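PDB 1L8W: VlsE1, which is a variable surface lipoprotein of the Lyme disease spirochaete whose antigenic switching probably lets the bacterium evade the host immune response. Local coordinates for residues 112-115 with 116-120; 222-225 with 226-230; 246-249 with 250-254; 318-321 with 322-326. All coordinates share one frame; numbering follows the deposited sequence.

Contact 1 of 4, residues 112-115 with 116-120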
ATOM      1  N   LYS A 112       1.958  30.135   8.118  1.00 55.90           N
ATOM      2  CA  LYS A 112       0.841  29.513   8.815  1.00 56.65           C
ATOM      3  C   LYS A 112       0.236  28.404   7.962  1.00 56.32           C
ATOM      4  O   LYS A 112      -0.016  27.302   8.447  1.00 55.81           O
ATOM      5  CB  LYS A 112      -0.229  30.560   9.130  1.00 57.78           C
ATOM      6  CG  LYS A 112      -1.373  30.053   9.995  1.00 59.25           C
ATOM      7  CD  LYS A 112      -2.446  31.119  10.160  1.00 61.33           C
ATOM      8  CE  LYS A 112      -3.536  30.672  11.120  1.00 62.44           C
ATOM      9  NZ  LYS A 112      -2.988  30.384  12.476  1.00 62.89           N
ATOM     10  N   GLU A 113       0.006  28.707   6.688  1.00 55.54           N
ATOM     11  CA  GLU A 113      -0.575  27.743   5.760  1.00 55.49           C
ATOM     12  C   GLU A 113       0.315  26.514   5.552  1.00 52.99           C
ATOM     13  O   GLU A 113      -0.173  25.385   5.520  1.00 52.64           O
ATOM     14  CB  GLU A 113      -0.853  28.418   4.414  1.00 57.58           C
ATOM     15  CG  GLU A 113       0.331  29.179   3.846  1.00 62.38           C
ATOM     16  CD  GLU A 113       0.078  29.697   2.441  1.00 66.18           C
ATOM     17  OE1 GLU A 113      -0.930  30.409   2.241  1.00 67.13           O
ATOM     18  OE2 GLU A 113       0.890  29.394   1.536  1.00 67.51           O
ATOM     19  N   VAL A 114       1.614  26.741   5.405  1.00 50.02           N
ATOM     20  CA  VAL A 114       2.559  25.655   5.207  1.00 48.39           C
ATOM     21  C   VAL A 114       2.658  24.840   6.493  1.00 47.13           C
ATOM     22  O   VAL A 114       2.803  23.615   6.459  1.00 45.88           O
ATOM     23  CB  VAL A 114       3.953  26.204   4.826  1.00 49.00           C
ATOM     24  CG1 VAL A 114       4.964  25.079   4.739  1.00 48.76           C
ATOM     25  CG2 VAL A 114       3.865  26.924   3.497  1.00 49.46           C
ATOM     26  N   SER A 115       2.567  25.529   7.627  1.00 45.68           N
ATOM     27  CA  SER A 115       2.637  24.878   8.928  1.00 43.54           C
ATOM     28  C   SER A 115       1.431  23.961   9.117  1.00 41.47           C
ATOM     29  O   SER A 115       1.562  22.841   9.604  1.00 40.88           O
ATOM     30  CB  SER A 115       2.670  25.931  10.042  1.00 43.88           C
ATOM     31  OG  SER A 115       2.681  25.326  11.328  1.00 44.42           O
ATOM     32  N   GLU A 116       0.259  24.444   8.720  1.00 39.92           N
ATOM     33  CA  GLU A 116      -0.972  23.675   8.852  1.00 38.92           C
ATOM     34  C   GLU A 116      -0.877  22.444   7.958  1.00 36.23           C
ATOM     35  O   GLU A 116      -1.336  21.358   8.318  1.00 34.44           O
ATOM     36  CB  GLU A 116      -2.171  24.526   8.430  1.00 43.81           C
ATOM     37  CG  GLU A 116      -3.447  24.280   9.227  1.00 49.40           C
ATOM     38  CD  GLU A 116      -3.764  25.422  10.190  1.00 53.46           C
ATOM     39  OE1 GLU A 116      -3.803  26.585   9.735  1.00 54.60           O
ATOM     40  OE2 GLU A 116      -3.982  25.157  11.394  1.00 54.74           O
ATOM     41  N   LEU A 117      -0.278  22.640   6.787  1.00 32.78           N
ATOM     42  CA  LEU A 117      -0.088  21.575   5.814  1.00 29.84           C
ATOM     43  C   LEU A 117       0.774  20.512   6.491  1.00 28.16           C
ATOM     44  O   LEU A 117       0.400  19.339   6.545  1.00 27.07           O
ATOM     45  CB  LEU A 117       0.611  22.138   4.565  1.00 27.53           C
ATOM     46  CG  LEU A 117       0.747  21.355   3.249  1.00 27.93           C
ATOM     47  CD1 LEU A 117       2.213  21.135   2.948  1.00 27.09           C
ATOM     48  CD2 LEU A 117      -0.011  20.033   3.306  1.00 26.02           C
ATOM     49  N   LEU A 118       1.919  20.933   7.028  1.00 26.00           N
ATOM     50  CA  LEU A 118       2.818  20.011   7.716  1.00 26.87           C
ATOM     51  C   LEU A 118       2.087  19.250   8.822  1.00 26.69           C
ATOM     52  O   LEU A 118       2.289  18.049   8.989  1.00 25.23           O
ATOM     53  CB  LEU A 118       4.012  20.772   8.297  1.00 24.60           C
ATOM     54  CG  LEU A 118       5.000  21.308   7.256  1.00 24.08           C
ATOM     55  CD1 LEU A 118       5.936  22.326   7.891  1.00 22.56           C
ATOM     56  CD2 LEU A 118       5.784  20.151   6.652  1.00 16.91           C
ATOM     57  N   ASP A 119       1.237  19.950   9.572  1.00 28.80           N
ATOM     58  CA  ASP A 119       0.461  19.327  10.651  1.00 29.58           C
ATOM     59  C   ASP A 119      -0.443  18.216  10.142  1.00 27.59           C
ATOM     60  O   ASP A 119      -0.526  17.148  10.743  1.00 28.34           O
ATOM     61  CB  ASP A 119      -0.413  20.359  11.369  1.00 32.88           C
ATOM     62  CG  ASP A 119       0.336  21.119  12.435  1.00 35.63           C
ATOM     63  OD1 ASP A 119       1.389  20.613  12.890  1.00 39.24           O
ATOM     64  OD2 ASP A 119      -0.133  22.209  12.831  1.00 37.27           O
ATOM     65  N   LYS A 120      -1.131  18.486   9.038  1.00 26.27           N
ATOM     66  CA  LYS A 120      -2.041  17.522   8.437  1.00 26.62           C
ATOM     67  C   LYS A 120      -1.316  16.258   7.982  1.00 24.97           C
ATOM     68  O   LYS A 120      -1.827  15.147   8.130  1.00 22.26           O
ATOM     69  CB  LYS A 120      -2.761  18.161   7.246  1.00 29.14           C
ATOM     70  CG  LYS A 120      -3.615  19.368   7.628  1.00 32.68           C
ATOM     71  CD  LYS A 120      -4.372  19.947   6.441  1.00 32.67           C
ATOM     72  CE  LYS A 120      -5.247  21.108   6.888  1.00 33.00           C
ATOM     73  NZ  LYS A 120      -5.910  21.779   5.743  1.00 34.53           N
TER
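Val-114 and Leu-118 face the same flank of the alpha-helix 106-131, one turn apart, in the middle of one of the long helices of this largely helical protein. The backbone supplies the regular part of the contact. The carbonyls of Lys-112, Glu-113, Val-114 and Ser-115 accept, in order, from the N-H groups of Glu-116, Leu-117, Leu-118 and Asp-119, an unbroken i to i+4 ladder. Its straightest rung joins Leu-118 N to Val-114 O at 2.9 Å, with 167° at the hydrogen.

Apolar packing follows that rung. Leu-118 carries CG beside its backbone N (chi1 -70°), which folds the branch back over the preceding turn and sets CD1 4.3 Å from Val-114 CG1. CG of Leu-118 also lies 3.3 Å from Val-114 O. Branched aliphatic residues suit this buried ridge, which is covered by Leu-80 of helix 59-80 and by Val-331 and Val-324 of helix 294-333.

Lys-112 and Glu-116 are exposed, and their long flexible chains can remain in solvent. Lys-112 is extended as far as CE, where the last torsion turns NZ aside (chi4 60°), while Glu-116 bends at chi2. NZ of Lys-112 is 4.8 Å from OE1 of Glu-116, too far for a salt bridge, though the opposite charges may still attract weakly. Ser-115 and Asp-119 lie at the edge facing Lys-77; Asp-119 OD1 has Lys-77 and Lys-123 nearby, each as a long, weak ion pair. The carboxylate swings back toward the turn before it, leaving Asp-119 OD2 4.5 Å from Ser-115 OG and Asp-119 CG 3.5 Å from Ser-115 O.

Contact 2 of 4, residues 222-225 with 226-230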
ATOM      1  N   GLN A 222      -0.676   5.027  -9.583  1.00 25.18           N
ATOM      2  CA  GLN A 222      -1.913   4.297  -9.853  1.00 24.21           C
ATOM      3  C   GLN A 222      -2.326   3.397  -8.697  1.00 23.14           C
ATOM      4  O   GLN A 222      -3.502   3.327  -8.355  1.00 25.01           O
ATOM      5  CB  GLN A 222      -1.770   3.468 -11.135  1.00 20.84           C
ATOM      6  CG  GLN A 222      -1.747   4.296 -12.404  1.00 19.66           C
ATOM      7  CD  GLN A 222      -1.564   3.438 -13.643  1.00 22.78           C
ATOM      8  OE1 GLN A 222      -0.457   3.005 -13.955  1.00 18.26           O
ATOM      9  NE2 GLN A 222      -2.661   3.170 -14.344  1.00 25.54           N
ATOM     10  N   ILE A 223      -1.362   2.698  -8.105  1.00 23.43           N
ATOM     11  CA  ILE A 223      -1.654   1.827  -6.970  1.00 22.81           C
ATOM     12  C   ILE A 223      -2.078   2.689  -5.774  1.00 21.47           C
ATOM     13  O   ILE A 223      -2.964   2.315  -5.009  1.00 20.68           O
ATOM     14  CB  ILE A 223      -0.424   0.978  -6.584  1.00 21.02           C
ATOM     15  CG1 ILE A 223       0.009   0.118  -7.776  1.00 22.78           C
ATOM     16  CG2 ILE A 223      -0.771   0.073  -5.426  1.00 17.47           C
ATOM     17  CD1 ILE A 223       1.381  -0.527  -7.620  1.00 20.12           C
ATOM     18  N   LEU A 224      -1.446   3.850  -5.637  1.00 20.81           N
ATOM     19  CA  LEU A 224      -1.751   4.782  -4.559  1.00 22.09           C
ATOM     20  C   LEU A 224      -3.196   5.253  -4.700  1.00 23.64           C
ATOM     21  O   LEU A 224      -3.963   5.235  -3.737  1.00 24.61           O
ATOM     22  CB  LEU A 224      -0.821   5.997  -4.628  1.00 21.96           C
ATOM     23  CG  LEU A 224      -0.143   6.503  -3.346  1.00 21.16           C
ATOM     24  CD1 LEU A 224       0.309   7.941  -3.560  1.00 19.04           C
ATOM     25  CD2 LEU A 224      -1.094   6.434  -2.168  1.00 19.28           C
ATOM     26  N   SER A 225      -3.563   5.669  -5.910  1.00 24.52           N
ATOM     27  CA  SER A 225      -4.911   6.148  -6.190  1.00 22.85           C
ATOM     28  C   SER A 225      -5.950   5.064  -5.900  1.00 22.28           C
ATOM     29  O   SER A 225      -6.994   5.332  -5.301  1.00 20.16           O
ATOM     30  CB  SER A 225      -5.011   6.601  -7.654  1.00 24.03           C
ATOM     31  OG  SER A 225      -6.247   7.246  -7.911  1.00 28.84           O
ATOM     32  N   ALA A 226      -5.666   3.838  -6.325  1.00 21.29           N
ATOM     33  CA  ALA A 226      -6.592   2.733  -6.086  1.00 21.11           C
ATOM     34  C   ALA A 226      -6.837   2.530  -4.585  1.00 21.69           C
ATOM     35  O   ALA A 226      -7.935   2.154  -4.178  1.00 21.23           O
ATOM     36  CB  ALA A 226      -6.050   1.438  -6.713  1.00 19.34           C
ATOM     37  N   ILE A 227      -5.818   2.772  -3.763  1.00 21.72           N
ATOM     38  CA  ILE A 227      -5.981   2.608  -2.319  1.00 23.20           C
ATOM     39  C   ILE A 227      -6.779   3.777  -1.749  1.00 22.67           C
ATOM     40  O   ILE A 227      -7.625   3.605  -0.877  1.00 22.71           O
ATOM     41  CB  ILE A 227      -4.613   2.506  -1.597  1.00 23.35           C
ATOM     42  CG1 ILE A 227      -3.897   1.208  -2.014  1.00 19.75           C
ATOM     43  CG2 ILE A 227      -4.827   2.531  -0.081  1.00 21.94           C
ATOM     44  CD1 ILE A 227      -2.443   1.089  -1.522  1.00 15.37           C
ATOM     45  N   VAL A 228      -6.512   4.973  -2.255  1.00 23.81           N
ATOM     46  CA  VAL A 228      -7.228   6.160  -1.808  1.00 22.55           C
ATOM     47  C   VAL A 228      -8.737   6.005  -2.058  1.00 24.62           C
ATOM     48  O   VAL A 228      -9.555   6.295  -1.180  1.00 26.11           O
ATOM     49  CB  VAL A 228      -6.715   7.402  -2.549  1.00 21.68           C
ATOM     50  CG1 VAL A 228      -7.514   8.617  -2.142  1.00 21.66           C
ATOM     51  CG2 VAL A 228      -5.236   7.612  -2.246  1.00 23.39           C
ATOM     52  N   THR A 229      -9.098   5.543  -3.254  1.00 23.72           N
ATOM     53  CA  THR A 229     -10.501   5.347  -3.625  1.00 23.16           C
ATOM     54  C   THR A 229     -11.117   4.262  -2.758  1.00 23.67           C
ATOM     55  O   THR A 229     -12.241   4.390  -2.275  1.00 24.97           O
ATOM     56  CB  THR A 229     -10.632   4.912  -5.108  1.00 24.70           C
ATOM     57  OG1 THR A 229     -10.028   5.899  -5.951  1.00 30.52           O
ATOM     58  CG2 THR A 229     -12.089   4.745  -5.508  1.00 25.68           C
ATOM     59  N   ALA A 230     -10.370   3.184  -2.569  1.00 24.20           N
ATOM     60  CA  ALA A 230     -10.833   2.070  -1.765  1.00 24.58           C
ATOM     61  C   ALA A 230     -11.214   2.519  -0.357  1.00 25.25           C
ATOM     62  O   ALA A 230     -12.239   2.100   0.170  1.00 24.02           O
ATOM     63  CB  ALA A 230      -9.759   1.008  -1.702  1.00 22.31           C
TER
HETATM   64  O   HOH W   1      -8.408   5.614  -8.156  1.00 38.75           O
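Val-228 lays its CG2 methyl back over the turn occupied by Leu-224, 4.3 Å from the Leu-224 CD2 methyl. With CG1 opposite the backbone N (chi1 177°), CG2 falls beside that N and presses to 3.1 Å from Leu-224 O, a tight fit of methyl against carbonyl. A similar contact lies alongside, where Ile-227 CD1 comes 4.4 Å from Ile-223 CG2. These beta-branched and leucine side chains give helix 220-230 an apolar surface for Ile-163 and Val-167 of helix 153-170, Ala-273 and Ala-274 of helix 269-281, and Ala-315 of helix 294-333. Ala-226 is small enough for helix 269-281 to come close.

The polar flank is different. Ser-225 and Thr-229 stand one turn apart, and their hydroxyls do not meet directly; one water joins them, 2.7 Å from Ser-225 OG and 2.8 Å from Thr-229 OG1. Beneath this bridge, Thr-229 N donates to Ser-225 O at 2.9 Å, at 167° through the hydrogen. At the start of the helix, Gln-222 turns its OE1 away to accept from Ser-219 N.

The chemistry divides by side of the helix: the carbon-rich ridges are buried against other helices, Val-228 less completely than the rest, whereas at the partly exposed edge the two hydroxyls share a water, which can donate or accept hydrogen bonds.

Contact 3 of 4, residues 246-249 with 250-254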
ATOM      1  N   ASN A 246     -13.520  -4.127  -3.870  1.00 26.23           N
ATOM      2  CA  ASN A 246     -12.521  -3.081  -3.687  1.00 24.85           C
ATOM      3  C   ASN A 246     -11.252  -3.710  -3.110  1.00 23.66           C
ATOM      4  O   ASN A 246     -11.313  -4.752  -2.462  1.00 25.28           O
ATOM      5  CB  ASN A 246     -13.068  -1.974  -2.771  1.00 26.20           C
ATOM      6  CG  ASN A 246     -13.371  -2.467  -1.363  1.00 28.37           C
ATOM      7  OD1 ASN A 246     -12.462  -2.749  -0.582  1.00 27.21           O
ATOM      8  ND2 ASN A 246     -14.654  -2.571  -1.034  1.00 27.16           N
ATOM      9  N   PRO A 247     -10.080  -3.096  -3.343  1.00 22.70           N
ATOM     10  CA  PRO A 247      -8.848  -3.688  -2.807  1.00 20.53           C
ATOM     11  C   PRO A 247      -8.775  -3.898  -1.279  1.00 20.67           C
ATOM     12  O   PRO A 247      -8.081  -4.813  -0.811  1.00 18.69           O
ATOM     13  CB  PRO A 247      -7.747  -2.769  -3.357  1.00 18.50           C
ATOM     14  CG  PRO A 247      -8.437  -1.484  -3.629  1.00 19.24           C
ATOM     15  CD  PRO A 247      -9.795  -1.885  -4.133  1.00 21.36           C
ATOM     16  N   ILE A 248      -9.486  -3.073  -0.508  1.00 19.07           N
ATOM     17  CA  ILE A 248      -9.500  -3.217   0.950  1.00 20.40           C
ATOM     18  C   ILE A 248     -10.229  -4.509   1.345  1.00 20.09           C
ATOM     19  O   ILE A 248      -9.739  -5.284   2.168  1.00 24.26           O
ATOM     20  CB  ILE A 248     -10.179  -1.993   1.634  1.00 21.91           C
ATOM     21  CG1 ILE A 248      -9.292  -0.753   1.469  1.00 19.88           C
ATOM     22  CG2 ILE A 248     -10.432  -2.270   3.118  1.00 16.84           C
ATOM     23  CD1 ILE A 248      -9.869   0.500   2.083  1.00 18.28           C
ATOM     24  N   ALA A 249     -11.383  -4.753   0.739  1.00 19.27           N
ATOM     25  CA  ALA A 249     -12.155  -5.955   1.025  1.00 19.03           C
ATOM     26  C   ALA A 249     -11.408  -7.210   0.573  1.00 19.74           C
ATOM     27  O   ALA A 249     -11.515  -8.278   1.196  1.00 20.85           O
ATOM     28  CB  ALA A 249     -13.502  -5.881   0.327  1.00 18.74           C
ATOM     29  N   ALA A 250     -10.656  -7.080  -0.517  1.00 18.61           N
ATOM     30  CA  ALA A 250      -9.897  -8.203  -1.059  1.00 17.11           C
ATOM     31  C   ALA A 250      -8.680  -8.502  -0.199  1.00 15.26           C
ATOM     32  O   ALA A 250      -8.369  -9.669   0.044  1.00 18.22           O
ATOM     33  CB  ALA A 250      -9.467  -7.912  -2.516  1.00 12.96           C
ATOM     34  N   ALA A 251      -7.999  -7.455   0.262  1.00 12.23           N
ATOM     35  CA  ALA A 251      -6.805  -7.608   1.102  1.00 12.81           C
ATOM     36  C   ALA A 251      -7.104  -8.275   2.457  1.00 14.77           C
ATOM     37  O   ALA A 251      -6.364  -9.151   2.893  1.00 16.57           O
ATOM     38  CB  ALA A 251      -6.137  -6.245   1.320  1.00 10.47           C
ATOM     39  N   ILE A 252      -8.176  -7.863   3.128  1.00 17.13           N
ATOM     40  CA  ILE A 252      -8.519  -8.487   4.401  1.00 18.57           C
ATOM     41  C   ILE A 252      -8.859  -9.950   4.147  1.00 21.60           C
ATOM     42  O   ILE A 252      -8.363 -10.842   4.845  1.00 23.60           O
ATOM     43  CB  ILE A 252      -9.712  -7.781   5.088  1.00 16.40           C
ATOM     44  CG1 ILE A 252      -9.294  -6.371   5.514  1.00 15.04           C
ATOM     45  CG2 ILE A 252     -10.191  -8.609   6.292  1.00 16.06           C
ATOM     46  CD1 ILE A 252     -10.416  -5.511   6.059  1.00 16.72           C
ATOM     47  N   GLY A 253      -9.705 -10.207   3.151  1.00 22.82           N
ATOM     48  CA  GLY A 253     -10.054 -11.586   2.838  1.00 22.96           C
ATOM     49  C   GLY A 253     -11.171 -12.238   3.644  1.00 26.70           C
ATOM     50  O   GLY A 253     -11.758 -11.632   4.553  1.00 24.63           O
ATOM     51  N   ASP A 254     -11.430 -13.502   3.312  1.00 27.50           N
ATOM     52  CA  ASP A 254     -12.483 -14.314   3.918  1.00 31.49           C
ATOM     53  C   ASP A 254     -11.960 -15.718   4.254  1.00 31.91           C
ATOM     54  O   ASP A 254     -11.009 -16.190   3.642  1.00 31.07           O
ATOM     55  CB  ASP A 254     -13.653 -14.390   2.923  1.00 35.14           C
ATOM     56  CG  ASP A 254     -14.758 -15.328   3.362  1.00 37.62           C
ATOM     57  OD1 ASP A 254     -14.553 -16.561   3.312  1.00 41.53           O
ATOM     58  OD2 ASP A 254     -15.837 -14.828   3.751  1.00 39.69           O
TER
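Ile-252 packs back on Ile-248, its CD1 4.4 Å from Ile-248 CG2, on a short helix that is almost wholly enclosed. CG1 of Ile-252 sits beside the backbone N (chi1 -67°), which directs the branch toward the previous turn, and beneath it Ile-252 N donates to Ile-248 O almost in line, 169° at the hydrogen. Around this pair the packing is close. Ala-251 CB rests 3.2 Å from Pro-247 O, and the small alanines let Ala-275 and Leu-278 of helix 269-281 approach, while helix 153-170 lies against both isoleucines.

The first turn is gripped as well. Asn-246 is the N-cap: its OD1 accepts from Ala-249 N at 2.6 Å, while its ND2 is satisfied by Glu-235 O. Pro-247 fits just after the cap, since a nitrogen at this position needs no hydrogen to serve the helix.

At the other end Ala-251 O is still held, by Arg-279 NH1. What is looser is the last bond, Gly-253 N to Ala-249 O, at 3.3 Å and from above the carbonyl plane, and partly exposed Asp-254, which sends OD1 to Asp-256 N. Gly-253 has a positive phi of 84°, where a side chain would collide with the carbonyl oxygen of Ile-252, so glycine suits this place. An Asn N-cap followed by proline at one end, and a glycine exit at the other, are typical of a short capped helix between loops.

Contact 4 of 4, residues 318-321 with 322-326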
ATOM      1  N   GLY A 318       7.201  10.770  -3.007  1.00 20.65           N
ATOM      2  CA  GLY A 318       7.219  11.783  -4.047  1.00 20.35           C
ATOM      3  C   GLY A 318       6.128  12.819  -3.839  1.00 21.40           C
ATOM      4  O   GLY A 318       6.361  14.018  -3.981  1.00 22.19           O
ATOM      5  N   LEU A 319       4.931  12.348  -3.498  1.00 22.06           N
ATOM      6  CA  LEU A 319       3.788  13.223  -3.261  1.00 20.88           C
ATOM      7  C   LEU A 319       4.087  14.183  -2.114  1.00 21.39           C
ATOM      8  O   LEU A 319       3.969  15.400  -2.253  1.00 20.01           O
ATOM      9  CB  LEU A 319       2.562  12.386  -2.912  1.00 22.36           C
ATOM     10  CG  LEU A 319       1.310  13.198  -2.574  1.00 28.59           C
ATOM     11  CD1 LEU A 319       0.792  13.857  -3.853  1.00 28.14           C
ATOM     12  CD2 LEU A 319       0.239  12.303  -1.962  1.00 28.41           C
ATOM     13  N   ILE A 320       4.481  13.629  -0.975  1.00 20.86           N
ATOM     14  CA  ILE A 320       4.803  14.447   0.187  1.00 19.31           C
ATOM     15  C   ILE A 320       5.933  15.413  -0.140  1.00 17.86           C
ATOM     16  O   ILE A 320       5.853  16.605   0.169  1.00 17.06           O
ATOM     17  CB  ILE A 320       5.197  13.550   1.385  1.00 19.05           C
ATOM     18  CG1 ILE A 320       3.955  12.816   1.894  1.00 17.49           C
ATOM     19  CG2 ILE A 320       5.842  14.383   2.489  1.00 17.86           C
ATOM     20  CD1 ILE A 320       4.231  11.808   2.975  1.00 19.53           C
ATOM     21  N   GLY A 321       6.978  14.900  -0.779  1.00 19.99           N
ATOM     22  CA  GLY A 321       8.116  15.730  -1.138  1.00 23.31           C
ATOM     23  C   GLY A 321       7.732  16.964  -1.939  1.00 27.63           C
ATOM     24  O   GLY A 321       8.291  18.046  -1.737  1.00 28.07           O
ATOM     25  N   ASP A 322       6.778  16.808  -2.854  1.00 28.91           N
ATOM     26  CA  ASP A 322       6.333  17.931  -3.663  1.00 31.25           C
ATOM     27  C   ASP A 322       5.418  18.862  -2.882  1.00 32.36           C
ATOM     28  O   ASP A 322       5.529  20.079  -2.992  1.00 33.86           O
ATOM     29  CB  ASP A 322       5.610  17.443  -4.919  1.00 32.27           C
ATOM     30  CG  ASP A 322       6.537  16.728  -5.885  1.00 34.72           C
ATOM     31  OD1 ASP A 322       7.702  17.158  -6.044  1.00 34.89           O
ATOM     32  OD2 ASP A 322       6.091  15.740  -6.499  1.00 36.58           O
ATOM     33  N   ALA A 323       4.508  18.296  -2.098  1.00 34.10           N
ATOM     34  CA  ALA A 323       3.588  19.110  -1.304  1.00 34.74           C
ATOM     35  C   ALA A 323       4.368  20.103  -0.441  1.00 36.11           C
ATOM     36  O   ALA A 323       4.025  21.285  -0.361  1.00 35.63           O
ATOM     37  CB  ALA A 323       2.725  18.217  -0.421  1.00 33.97           C
ATOM     38  N   VAL A 324       5.425  19.609   0.194  1.00 37.40           N
ATOM     39  CA  VAL A 324       6.268  20.423   1.061  1.00 38.31           C
ATOM     40  C   VAL A 324       7.070  21.453   0.277  1.00 39.32           C
ATOM     41  O   VAL A 324       7.112  22.627   0.647  1.00 39.56           O
ATOM     42  CB  VAL A 324       7.246  19.526   1.877  1.00 37.64           C
ATOM     43  CG1 VAL A 324       8.255  20.377   2.628  1.00 37.88           C
ATOM     44  CG2 VAL A 324       6.462  18.674   2.856  1.00 35.43           C
ATOM     45  N   SER A 325       7.703  21.014  -0.805  1.00 40.91           N
ATOM     46  CA  SER A 325       8.511  21.909  -1.631  1.00 43.19           C
ATOM     47  C   SER A 325       7.713  23.117  -2.125  1.00 43.68           C
ATOM     48  O   SER A 325       8.143  24.259  -1.964  1.00 43.20           O
ATOM     49  CB  SER A 325       9.083  21.149  -2.826  1.00 43.28           C
ATOM     50  OG  SER A 325       8.038  20.624  -3.627  1.00 46.47           O
ATOM     51  N   SER A 326       6.553  22.861  -2.723  1.00 44.85           N
ATOM     52  CA  SER A 326       5.710  23.935  -3.233  1.00 46.21           C
ATOM     53  C   SER A 326       5.235  24.827  -2.091  1.00 46.12           C
ATOM     54  O   SER A 326       4.935  26.002  -2.294  1.00 47.35           O
ATOM     55  CB  SER A 326       4.501  23.365  -3.992  1.00 46.02           C
ATOM     56  OG  SER A 326       3.591  22.714  -3.123  1.00 49.05           O
TER
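Asp-322 and the carbonyl of Gly-318 meet across one face of the carboxylate: Gly-318 O lies over it, 3.1 Å from Asp-322 OD2 and closer to it than to OD1, with Gly-321 C farther off above the same face. No atom of 318-321 lies over the other face or at the carboxylate's edges. Two acceptor oxygens face each other here, so this is not a hydrogen bond and is probably mildly unfavourable, with solvent likely to ease it, since Asp-322 is exposed. It follows from the position of CG beside the backbone N (chi1 -67°), which folds the acid back along the helix.

The backbone keeps the turn regular. Asp-322 N donates to Gly-318 O at 3.0 Å and makes a second, weak bond to Leu-319 O. Val-324 N meets Ile-320 O nearly end-on, at 168° through the hydrogen. Past the two segments' junction, the Asp-322 carbonyl serves two donors, Ser-326 N and the hydroxyl of Ser-325, whose OG comes within 2.6 Å of Asp-322 O. Ser-325 reaches it with chi1 60°, placing OG between its own backbone N and carbonyl carbon.

On the inner side, Ile-320 CG2 and Val-324 CG2 approach to 4.4 Å. Ile-320 packs on Val-69 and Leu-73 of helix 59-80 and on Ile-166 of helix 153-170, Val-324 on Leu-118 and Leu-121 of helix 106-131, while Leu-319 and Ala-323 turn to helix 153-170. Gly-321 and Asp-322 are exposed and Gly-318 partly so, on the side away from these packed residues. The result is an amphipathic helix, as is typical of a helical bundle.

From the N terminus, the chain meets contact 1 in helix 106-131, contact 2 in helix 220-230, contact 3 in helix 247-252 and contact 4 in helix 294-333. Each closes a single helical turn; the four follow in series, and none encloses or crosses another. They form two touching pairs. Contacts 1 and 4 have centres about 12 Å apart and join the long helices where Leu-118 meets Val-324. Contacts 2 and 3, about 13 Å apart between centres, meet where Ala-230 packs on Pro-247. Leu-224 of contact 2 also reaches helix 294-333, so that long helix links the two pairs.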